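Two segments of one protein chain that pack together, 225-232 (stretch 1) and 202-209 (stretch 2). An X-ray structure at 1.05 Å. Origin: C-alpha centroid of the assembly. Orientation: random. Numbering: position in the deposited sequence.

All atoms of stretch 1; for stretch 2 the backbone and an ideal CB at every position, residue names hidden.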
# COMPACT_ATOMS: atom_id res chain seq x y z
N PRO A 225 3.88 -17.10 -10.34
CA PRO A 225 3.24 -16.02 -11.11
C PRO A 225 2.43 -16.60 -12.26
O PRO A 225 2.85 -17.60 -12.85
CB PRO A 225 4.43 -15.22 -11.64
CG PRO A 225 5.57 -15.56 -10.75
CD PRO A 225 5.35 -16.97 -10.31
N VAL A 226 1.29 -16.00 -12.60
CA VAL A 226 0.44 -16.56 -13.65
C VAL A 226 1.14 -16.65 -14.99
O VAL A 226 0.89 -17.58 -15.77
CB VAL A 226 -0.89 -15.79 -13.85
CG1 VAL A 226 -1.83 -16.06 -12.70
CG2 VAL A 226 -0.64 -14.29 -14.01
N GLU A 227 2.02 -15.70 -15.28
CA GLU A 227 2.74 -15.72 -16.54
C GLU A 227 3.71 -16.91 -16.59
O GLU A 227 4.00 -17.44 -17.66
CB GLU A 227 3.47 -14.39 -16.80
CG GLU A 227 4.55 -14.04 -15.79
CD GLU A 227 4.03 -13.25 -14.59
OE1 GLU A 227 2.81 -13.25 -14.33
OE2 GLU A 227 4.86 -12.62 -13.91
N GLU A 228 4.19 -17.33 -15.43
CA GLU A 228 5.04 -18.51 -15.35
C GLU A 228 4.21 -19.80 -15.43
O GLU A 228 4.64 -20.77 -16.06
CB GLU A 228 5.91 -18.48 -14.09
CG GLU A 228 6.96 -19.58 -14.02
CD GLU A 228 7.94 -19.57 -15.19
OE1 GLU A 228 8.15 -18.49 -15.79
OE2 GLU A 228 8.50 -20.63 -15.51
N LEU A 229 3.03 -19.81 -14.81
CA LEU A 229 2.12 -20.93 -15.00
C LEU A 229 1.83 -21.14 -16.48
O LEU A 229 1.81 -22.27 -16.97
CB LEU A 229 0.81 -20.72 -14.23
CG LEU A 229 0.88 -20.79 -12.70
CD1 LEU A 229 -0.48 -20.44 -12.10
CD2 LEU A 229 1.34 -22.16 -12.23
N ALA A 230 1.61 -20.05 -17.21
CA ALA A 230 1.37 -20.14 -18.64
C ALA A 230 2.53 -20.83 -19.35
O ALA A 230 2.31 -21.69 -20.21
CB ALA A 230 1.15 -18.76 -19.22
N ARG A 231 3.75 -20.47 -18.98
CA ARG A 231 4.93 -21.03 -19.63
C ARG A 231 5.11 -22.51 -19.30
O ARG A 231 5.74 -23.24 -20.06
CB ARG A 231 6.19 -20.23 -19.27
CG ARG A 231 6.26 -18.89 -19.98
CD ARG A 231 7.62 -18.21 -19.82
NE ARG A 231 7.66 -16.93 -20.53
CZ ARG A 231 8.65 -16.05 -20.43
NH1 ARG A 231 9.69 -16.29 -19.66
NH2 ARG A 231 8.59 -14.91 -21.12
N ARG A 232 4.53 -22.96 -18.20
CA ARG A 232 4.68 -24.34 -17.78
C ARG A 232 3.68 -25.26 -18.49
O ARG A 232 3.73 -26.48 -18.33
CB ARG A 232 4.67 -24.43 -16.25
CG ARG A 232 5.88 -23.68 -15.66
CD ARG A 232 6.01 -23.64 -14.14
NE ARG A 232 7.13 -22.79 -13.75
CZ ARG A 232 7.58 -22.63 -12.51
NH1 ARG A 232 7.01 -23.27 -11.50
NH2 ARG A 232 8.61 -21.82 -12.28
N UNK A 202 -0.74 -14.64 -25.19
CA UNK A 202 -0.29 -13.31 -24.82
C UNK A 202 0.54 -13.34 -23.53
O UNK A 202 1.50 -12.59 -23.39
CB UNK A 202 -1.49 -12.38 -24.66
N UNK A 203 0.17 -14.21 -22.60
CA UNK A 203 0.92 -14.35 -21.35
C UNK A 203 2.34 -14.86 -21.60
O UNK A 203 3.28 -14.46 -20.91
CB UNK A 203 0.19 -15.30 -20.40
N UNK A 204 2.49 -15.74 -22.57
CA UNK A 204 3.80 -16.33 -22.85
C UNK A 204 4.83 -15.26 -23.20
O UNK A 204 6.00 -15.36 -22.81
CB UNK A 204 3.69 -17.34 -23.99
N UNK A 205 4.39 -14.22 -23.91
CA UNK A 205 5.31 -13.24 -24.47
C UNK A 205 5.38 -11.92 -23.71
O UNK A 205 6.26 -11.09 -23.96
CB UNK A 205 4.92 -12.96 -25.92
N UNK A 206 4.44 -11.71 -22.79
CA UNK A 206 4.34 -10.43 -22.09
C UNK A 206 5.62 -10.07 -21.33
O UNK A 206 6.27 -10.93 -20.74
CB UNK A 206 3.16 -10.46 -21.12
N UNK A 207 5.97 -8.78 -21.34
CA UNK A 207 7.16 -8.31 -20.63
C UNK A 207 6.96 -8.34 -19.12
O UNK A 207 5.93 -7.91 -18.60
CB UNK A 207 7.52 -6.89 -21.08
N UNK A 208 7.96 -8.86 -18.41
CA UNK A 208 7.88 -8.97 -16.96
C UNK A 208 9.08 -8.35 -16.27
O UNK A 208 10.16 -8.25 -16.85
CB UNK A 208 7.75 -10.44 -16.55
N UNK A 209 8.89 -7.95 -15.02
CA UNK A 209 9.98 -7.41 -14.22
C UNK A 209 10.93 -8.52 -13.81
O UNK A 209 10.55 -9.69 -13.71
CB UNK A 209 9.44 -6.69 -12.98

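Position 202 lies in a helix with nothing of stretch 1 within 5.5 Å of its ideal CB, so any residue comfortable in a helix would do. It is Ala202, which takes no part in the packing.

At position 203 the CA-to-CB bond points toward stretch 1, and the ideal CB sits 3.8 Å from Ala230 CB and 4.6 Å from Glu227 CA. These neighbours favour an apolar side chain; the nearest carbonyl, that of Val226, is already used by Ala230 N within the helix. Alanine could sit there, while valine, isoleucine, leucine or methionine would cover more. The deposited residue is Leu203. Leu203 CB meets Ala230 CB at 3.8 Å, and with chi1 m and chi2 t the chain runs on, bringing Leu203 CD2 to 4.3 Å from Glu227 CB. The two backbones come close here, with Glu227 CA 5.3 Å from Leu203 CA.

At position 204 the CB points sideways, 5.0 Å from Arg231 CG. Ala230 and the aliphatic base of Arg231 make an apolar patch within reach of a longer side chain, so leucine or methionine would fit. The backbone matters as much: the carbonyl of 204 faces the guanidinium at the end of the extended Arg231 side chain. The residue is Leu204. Leu204 CD2 approaches Ala230 CB at 4.0 Å and Arg231 CG at 3.8 Å, while Leu204 O accepts hydrogen bonds from Arg231 NE at 3.2 Å and Arg231 NH2 at 3.1 Å, lying near the plane of the guanidinium.

Position 205 points away from stretch 1, and many polar residues would serve; it is Glu205. Position 206, the first to leave helical angles, has its CB sideways and out of reach, so the choice is open; Ala206 contributes its carbonyl to what follows. Position 207, extended and pointing away, is equally free, and holds Gln207.

Position 208 has an extended backbone and a CB directed toward stretch 1, 4.5 Å from Glu227 OE2. Glu227 argues for lysine or arginine, the Arg231 guanidinium for an acid or glutamine, so the visible atoms do not settle the charge. The deposited Arg208 makes no salt bridge with Glu227, whose carboxylate is hydrogen-bonded elsewhere in the structure. Its chain folds back, chi1 p and chi3 p, so that Arg208 NH2 donates to Leu203 O at 3.0 Å and to Ala206 O at 2.7 Å. Its guanidinium is sandwiched: Glu227 CG covers one face, 3.4 Å from Arg208 NH1, and the Arg231 guanidinium stacks on the other, centres 3.5 Å apart and planes at 18°. The like charges are close, Arg208 NH1 to Arg231 NE 3.3 Å, two donors with no hydrogen bond between them. A water oxygen lies 2.8 Å from Arg208 NH1 and 2.7 Å from Glu228 OE1, linking the two.

At position 209 the CB points sideways with nothing of stretch 1 near it, so polar or apolar residues would do; His209 makes no contact here.

Stretch 2 202-209: ALLEAQRH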
# COMPACT_ATOMS: atom_id res chain seq x y z
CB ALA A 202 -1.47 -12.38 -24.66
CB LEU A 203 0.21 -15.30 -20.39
CG LEU A 203 -0.93 -14.71 -19.56
CD1 LEU A 203 -1.66 -15.82 -18.83
CD2 LEU A 203 -0.40 -13.67 -18.58
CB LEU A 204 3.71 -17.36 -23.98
CG LEU A 204 2.89 -18.62 -23.70
CD1 LEU A 204 2.88 -19.53 -24.93
CD2 LEU A 204 3.44 -19.37 -22.50
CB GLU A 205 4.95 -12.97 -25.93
CG GLU A 205 5.06 -14.18 -26.83
CD GLU A 205 4.61 -13.89 -28.25
OE1 GLU A 205 3.93 -12.86 -28.46
OE2 GLU A 205 4.93 -14.69 -29.16
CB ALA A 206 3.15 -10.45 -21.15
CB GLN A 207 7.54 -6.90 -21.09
CG GLN A 207 8.06 -6.84 -22.52
CD GLN A 207 8.80 -5.54 -22.81
OE1 GLN A 207 8.60 -4.54 -22.13
NE2 GLN A 207 9.65 -5.56 -23.83
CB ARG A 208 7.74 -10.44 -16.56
CG ARG A 208 8.90 -11.31 -16.99
CD ARG A 208 8.42 -12.70 -17.38
NE ARG A 208 7.49 -12.64 -18.50
CZ ARG A 208 6.71 -13.64 -18.88
NH1 ARG A 208 6.74 -14.79 -18.23
NH2 ARG A 208 5.89 -13.50 -19.92
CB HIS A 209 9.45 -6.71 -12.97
CG HIS A 209 8.67 -5.47 -13.26
ND1 HIS A 209 9.25 -4.31 -13.72
CD2 HIS A 209 7.34 -5.21 -13.14
CE1 HIS A 209 8.32 -3.39 -13.88
NE2 HIS A 209 7.15 -3.91 -13.54
O HOH W 1 8.19 -15.81 -16.11
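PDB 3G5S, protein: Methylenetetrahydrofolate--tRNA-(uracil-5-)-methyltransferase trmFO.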